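PDB 4ONQ: DNA methyltransferase from Nicotiana tabacum, which probably methylates cytosine in DNA at carbon 5 with S-adenosyl-L-methionine as methyl donor, its catalytic domain being the part in this chain. Local coordinates for residues 261-264 against 265-268; 297-300 against 301-305. The protein carries 5 engineered substitutions. All blocks are in the same frame, centred on the assembly; numbering follows the deposited sequence.

Interaction 1 (261-264 against 265-268); sequences EKSE and VNRD. With SFG (sinefungin), chain C.
The carboxylate of Glu261 and the side-chain amide of Asn266 meet beside bound sinefungin, where the chain leaves strand 254-260 and enters helix 264-276. Glu261 bends at its second torsion (chi2 48°), which curls the acid back over its own loop. There OE2 accepts from Asn266 ND2 at 3.1 Å and from the backbone N of Ser263 at 2.9 Å. The two donors arrive from opposite faces of the carboxylate plane, Asn266 coming from well above it. The other oxygen, OE1, takes the backbone N-H of Gly239, and Asn266 OD1 is bonded to Ser206 OG, so both buried groups have partners at each end. Beside them lies the ribose hydroxyl O3' of sinefungin, modelled only 2.4 Å from both OE1 and OE2 of Glu261, too close for its place to be sure. The chain of Lys262 runs along one face of the adenine, with CE 3.4 Å from N7.

Farther along, Arg267 folds back toward the loop. Its NH2 donates to Glu261 O at 2.8 Å (N-H...O 151°), almost exactly in the guanidinium plane, and makes a weaker bond to Lys262 O at 3.1 Å. The CA of Glu264 sits over one face of the group, while its carboxylate stays beyond salt-bridge range. Ser263 is the N-cap: OG accepts a long, weak bond from Asn266 N (3.4 Å), and its carbonyl takes the N-H of Arg267.

An acidic residue at the end of the second strand of the Rossmann-like core, here 254-260, reaching the ribose hydroxyls, is a hallmark of class I methyltransferases. Here the amide, a backbone N-H and the glycine loop fix the rotation of that acid, and the arginine ties the loop backbone to the helix behind it.

Interaction 2 (297-300 against 301-305); sequences LEQL and IESFG
With OG turned beside its own backbone N (chi1 -65°), Ser303 reaches back one helical turn and donates its hydroxyl to the carbonyl O of Gln299 at 2.8 Å. The same oxygen also receives a weak bond from Ser303 N. Phe304 adopts a similar first torsion (chi1 -57°), which lays its ring back along the preceding turn. Leu300 CD1 lies at the ring edge, close to the ring plane and 3.8 Å from CE1. The ring's CD1 also comes within 3.2 Å of Leu300 O, and Ser303 CB stands over the centre of one ring face.

Glu302 folds back as well, bringing OE2 to 3.3 Å from Gln299 CB. The i to i+4 backbone bonds of the helix continue, with Ile301 N bonded to Leu297 O and Phe304 N to Leu300 O, each at 2.9 Å. Gly305, the first residue past the helix, has a positive phi (94°), at backbone angles that would jam a CB against the preceding carbonyl.

The apolar side of helix 294-304 faces inward. Leu297 and Ile301 rest on Ile351 of helix 337-352, and Leu300 and Phe304 on strand 282-286. A serine in place of Phe304 would probably take the ring edge away from Leu300 CD1 and open a gap toward Ile284.

The final turn thus divides its chemistry: the serine hydroxyl supplies a second donor to a carbonyl near the helix end, while leucine and phenylalanine close the apolar flank against the edge of the sheet.

Both interactions are local, joining residues a turn or so apart in the methyltransferase domain, yet they serve opposite ends of its helices. Interaction 1 forms the start of helix 264-276 and is directed to the cofactor pocket; interaction 2 forms the finish of helix 294-304, about 28 Å from the chain centre. Their centres lie about 23 Å apart, with no direct touch. Each mixes buried and exposed residues, but the buried ones differ: an acid and an amide in 261-268, two leucines in 297-305. Side-chain polar bonds dominate beside the ligand; in 297-305 mostly backbone bonds hold the turn, and its apolar side chains turn to sheet and helix. Phe286, on edge strand 282-286, links them, bonding to Glu261's backbone and packing against Leu300.

Interaction 1 (261-264 against 265-268)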
loop_
_atom_site.group_PDB
_atom_site.type_symbol
_atom_site.label_atom_id
_atom_site.label_comp_id
_atom_site.label_asym_id
_atom_site.label_seq_id
_atom_site.Cartn_x
_atom_site.Cartn_y
_atom_site.Cartn_z
ATOM N N GLU A 261 2.117 11.030 -11.671
ATOM C CA GLU A 261 3.087 9.961 -11.520
ATOM C C GLU A 261 4.300 10.197 -12.410
ATOM O O GLU A 261 4.174 10.302 -13.628
ATOM C CB GLU A 261 2.427 8.623 -11.854
ATOM C CG GLU A 261 3.381 7.459 -11.879
ATOM C CD GLU A 261 4.265 7.426 -10.655
ATOM O OE1 GLU A 261 3.751 7.636 -9.532
ATOM O OE2 GLU A 261 5.484 7.195 -10.800
ATOM N N LYS A 262 5.473 10.268 -11.789
ATOM C CA LYS A 262 6.713 10.603 -12.483
ATOM C C LYS A 262 7.205 9.498 -13.424
ATOM O O LYS A 262 7.777 9.779 -14.478
ATOM C CB LYS A 262 7.801 10.943 -11.457
ATOM C CG LYS A 262 8.983 11.715 -12.013
ATOM C CD LYS A 262 9.967 12.079 -10.911
ATOM C CE LYS A 262 10.471 10.840 -10.182
ATOM N NZ LYS A 262 11.500 11.181 -9.153
ATOM N N SER A 263 6.983 8.244 -13.040
ATOM C CA SER A 263 7.505 7.103 -13.787
ATOM C C SER A 263 6.593 6.704 -14.948
ATOM O O SER A 263 5.402 6.460 -14.752
ATOM C CB SER A 263 7.723 5.915 -12.846
ATOM O OG SER A 263 8.071 4.739 -13.558
ATOM N N GLU A 264 7.160 6.638 -16.151
ATOM C CA GLU A 264 6.408 6.257 -17.344
ATOM C C GLU A 264 5.980 4.795 -17.284
ATOM O O GLU A 264 4.908 4.418 -17.748
ATOM C CB GLU A 264 7.240 6.493 -18.604
ATOM C CG GLU A 264 6.491 6.168 -19.890
ATOM C CD GLU A 264 7.356 6.295 -21.128
ATOM O OE1 GLU A 264 8.414 6.957 -21.059
ATOM O OE2 GLU A 264 6.979 5.724 -22.171
ATOM N N VAL A 265 6.841 3.974 -16.711
ATOM C CA VAL A 265 6.554 2.566 -16.503
ATOM C C VAL A 265 5.301 2.379 -15.616
ATOM O O VAL A 265 4.389 1.589 -15.943
ATOM C CB VAL A 265 7.834 1.881 -15.948
ATOM C CG1 VAL A 265 7.553 1.061 -14.716
ATOM C CG2 VAL A 265 8.538 1.081 -17.048
ATOM N N ASN A 266 5.230 3.147 -14.528
ATOM C CA ASN A 266 4.053 3.144 -13.656
ATOM C C ASN A 266 2.785 3.637 -14.365
ATOM O O ASN A 266 1.723 3.000 -14.284
ATOM C CB ASN A 266 4.310 3.967 -12.391
ATOM C CG ASN A 266 5.342 3.329 -11.473
ATOM O OD1 ASN A 266 5.677 2.151 -11.608
ATOM N ND2 ASN A 266 5.846 4.110 -10.522
ATOM N N ARG A 267 2.906 4.769 -15.056
ATOM C CA ARG A 267 1.803 5.333 -15.834
ATOM C C ARG A 267 1.234 4.328 -16.830
ATOM O O ARG A 267 0.020 4.139 -16.916
ATOM C CB ARG A 267 2.240 6.605 -16.572
ATOM C CG ARG A 267 2.440 7.815 -15.670
ATOM C CD ARG A 267 2.509 9.112 -16.472
ATOM N NE ARG A 267 3.529 9.071 -17.520
ATOM C CZ ARG A 267 4.786 9.470 -17.360
ATOM N NH1 ARG A 267 5.639 9.395 -18.372
ATOM N NH2 ARG A 267 5.193 9.944 -16.191
ATOM N N ASP A 268 2.121 3.677 -17.573
ATOM C CA ASP A 268 1.719 2.657 -18.532
ATOM C C ASP A 268 1.037 1.458 -17.865
ATOM O O ASP A 268 0.086 0.887 -18.415
ATOM C CB ASP A 268 2.923 2.196 -19.351
ATOM C CG ASP A 268 3.446 3.279 -20.265
ATOM O OD1 ASP A 268 2.647 4.168 -20.635
ATOM O OD2 ASP A 268 4.648 3.245 -20.612
HETATM N N SFG C . 1.031 4.964 -4.287
HETATM C CA SFG C . 1.900 4.159 -5.164
HETATM C C SFG C . 1.259 2.778 -5.271
HETATM O O SFG C . 0.290 2.527 -4.524
HETATM O OXT SFG C . 1.714 2.025 -6.158
HETATM C CB SFG C . 3.314 4.140 -4.558
HETATM C CG SFG C . 3.779 5.588 -4.690
HETATM C CD SFG C . 5.153 6.048 -4.159
HETATM N NE SFG C . 5.287 5.903 -2.707
HETATM C "C5'" SFG C . 5.168 7.505 -4.658
HETATM C "C4'" SFG C . 5.163 7.194 -6.178
HETATM O "O4'" SFG C . 5.936 8.482 -6.190
HETATM C "C3'" SFG C . 6.179 6.618 -7.156
HETATM O "O3'" SFG C . 5.630 6.509 -8.459
HETATM C "C2'" SFG C . 7.299 7.581 -7.093
HETATM O "O2'" SFG C . 8.220 7.309 -8.155
HETATM C "C1'" SFG C . 6.337 8.708 -7.549
HETATM N N9 SFG C . 7.077 9.990 -7.651
HETATM C C8 SFG C . 8.319 10.301 -7.318
HETATM N N7 SFG C . 8.504 11.596 -7.563
HETATM C C5 SFG C . 7.363 12.104 -8.029
HETATM C C6 SFG C . 7.023 13.337 -8.422
HETATM N N6 SFG C . 7.970 14.270 -8.352
HETATM N N1 SFG C . 5.796 13.636 -8.867
HETATM C C2 SFG C . 4.845 12.618 -8.920
HETATM N N3 SFG C . 5.226 11.338 -8.505
HETATM C C4 SFG C . 6.469 11.115 -8.044
#

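Interaction 2 (297-300 against 301-305)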
loop_
_atom_site.group_PDB
_atom_site.type_symbol
_atom_site.label_atom_id
_atom_site.label_comp_id
_atom_site.label_asym_id
_atom_site.label_seq_id
_atom_site.Cartn_x
_atom_site.Cartn_y
_atom_site.Cartn_z
ATOM N N LEU A 297 -5.547 23.152 -11.587
ATOM C CA LEU A 297 -6.566 22.605 -10.693
ATOM C C LEU A 297 -7.934 23.224 -10.967
ATOM O O LEU A 297 -8.931 22.511 -11.116
ATOM C CB LEU A 297 -6.176 22.834 -9.230
ATOM C CG LEU A 297 -5.397 21.743 -8.485
ATOM C CD1 LEU A 297 -5.168 20.514 -9.353
ATOM C CD2 LEU A 297 -4.077 22.282 -7.950
ATOM N N GLU A 298 -7.973 24.538 -11.067
ATOM C CA GLU A 298 -9.183 25.237 -11.410
ATOM C C GLU A 298 -9.810 24.727 -12.674
ATOM O O GLU A 298 -10.982 24.525 -12.726
ATOM C CB GLU A 298 -8.923 26.726 -11.581
ATOM C CG GLU A 298 -9.245 27.594 -10.383
ATOM C CD GLU A 298 -8.420 28.882 -10.344
ATOM O OE1 GLU A 298 -7.622 29.065 -9.405
ATOM O OE2 GLU A 298 -8.562 29.716 -11.253
ATOM N N GLN A 299 -9.022 24.427 -13.677
ATOM C CA GLN A 299 -9.635 24.096 -14.931
ATOM C C GLN A 299 -10.067 22.674 -14.945
ATOM O O GLN A 299 -11.004 22.317 -15.596
ATOM C CB GLN A 299 -8.731 24.399 -16.114
ATOM C CG GLN A 299 -7.801 23.314 -16.511
ATOM C CD GLN A 299 -8.373 22.395 -17.544
ATOM O OE1 GLN A 299 -9.367 22.714 -18.168
ATOM N NE2 GLN A 299 -7.757 21.235 -17.728
ATOM N N LEU A 300 -9.332 21.862 -14.239
ATOM C CA LEU A 300 -9.713 20.469 -14.044
ATOM C C LEU A 300 -11.085 20.403 -13.394
ATOM O O LEU A 300 -11.971 19.668 -13.843
ATOM C CB LEU A 300 -8.697 19.756 -13.148
ATOM C CG LEU A 300 -7.636 18.832 -13.761
ATOM C CD1 LEU A 300 -7.861 18.585 -15.249
ATOM C CD2 LEU A 300 -6.236 19.355 -13.495
ATOM N N ILE A 301 -11.255 21.190 -12.338
ATOM C CA ILE A 301 -12.495 21.176 -11.577
ATOM C C ILE A 301 -13.678 21.739 -12.367
ATOM O O ILE A 301 -14.763 21.163 -12.364
ATOM C CB ILE A 301 -12.322 21.897 -10.231
ATOM C CG1 ILE A 301 -11.481 21.021 -9.300
ATOM C CG2 ILE A 301 -13.675 22.214 -9.608
ATOM C CD1 ILE A 301 -10.924 21.741 -8.099
ATOM N N GLU A 302 -13.469 22.845 -13.069
ATOM C CA GLU A 302 -14.563 23.419 -13.841
ATOM C C GLU A 302 -14.918 22.532 -15.037
ATOM O O GLU A 302 -16.016 22.636 -15.593
ATOM C CB GLU A 302 -14.214 24.826 -14.314
ATOM C CG GLU A 302 -13.032 24.844 -15.250
ATOM C CD GLU A 302 -12.539 26.236 -15.555
ATOM O OE1 GLU A 302 -13.300 27.200 -15.328
ATOM O OE2 GLU A 302 -11.386 26.359 -16.024
ATOM N N SER A 303 -13.989 21.665 -15.435
ATOM C CA SER A 303 -14.239 20.738 -16.539
ATOM C C SER A 303 -14.920 19.436 -16.102
ATOM O O SER A 303 -15.775 18.915 -16.820
ATOM C CB SER A 303 -12.943 20.419 -17.291
ATOM O OG SER A 303 -12.423 21.573 -17.930
ATOM N N PHE A 304 -14.616 18.967 -14.901
ATOM C CA PHE A 304 -15.048 17.647 -14.477
ATOM C C PHE A 304 -15.841 17.616 -13.222
ATOM O O PHE A 304 -16.333 16.589 -12.848
ATOM C CB PHE A 304 -13.861 16.706 -14.291
ATOM C CG PHE A 304 -13.036 16.572 -15.489
ATOM C CD1 PHE A 304 -11.735 16.912 -15.479
ATOM C CD2 PHE A 304 -13.578 16.156 -16.652
ATOM C CE1 PHE A 304 -10.999 16.823 -16.609
ATOM C CE2 PHE A 304 -12.833 16.063 -17.774
ATOM C CZ PHE A 304 -11.549 16.397 -17.749
ATOM N N GLY A 305 -15.971 18.744 -12.576
ATOM C CA GLY A 305 -16.570 18.802 -11.256
ATOM C C GLY A 305 -15.472 18.722 -10.212
ATOM O O GLY A 305 -14.313 18.473 -10.546
#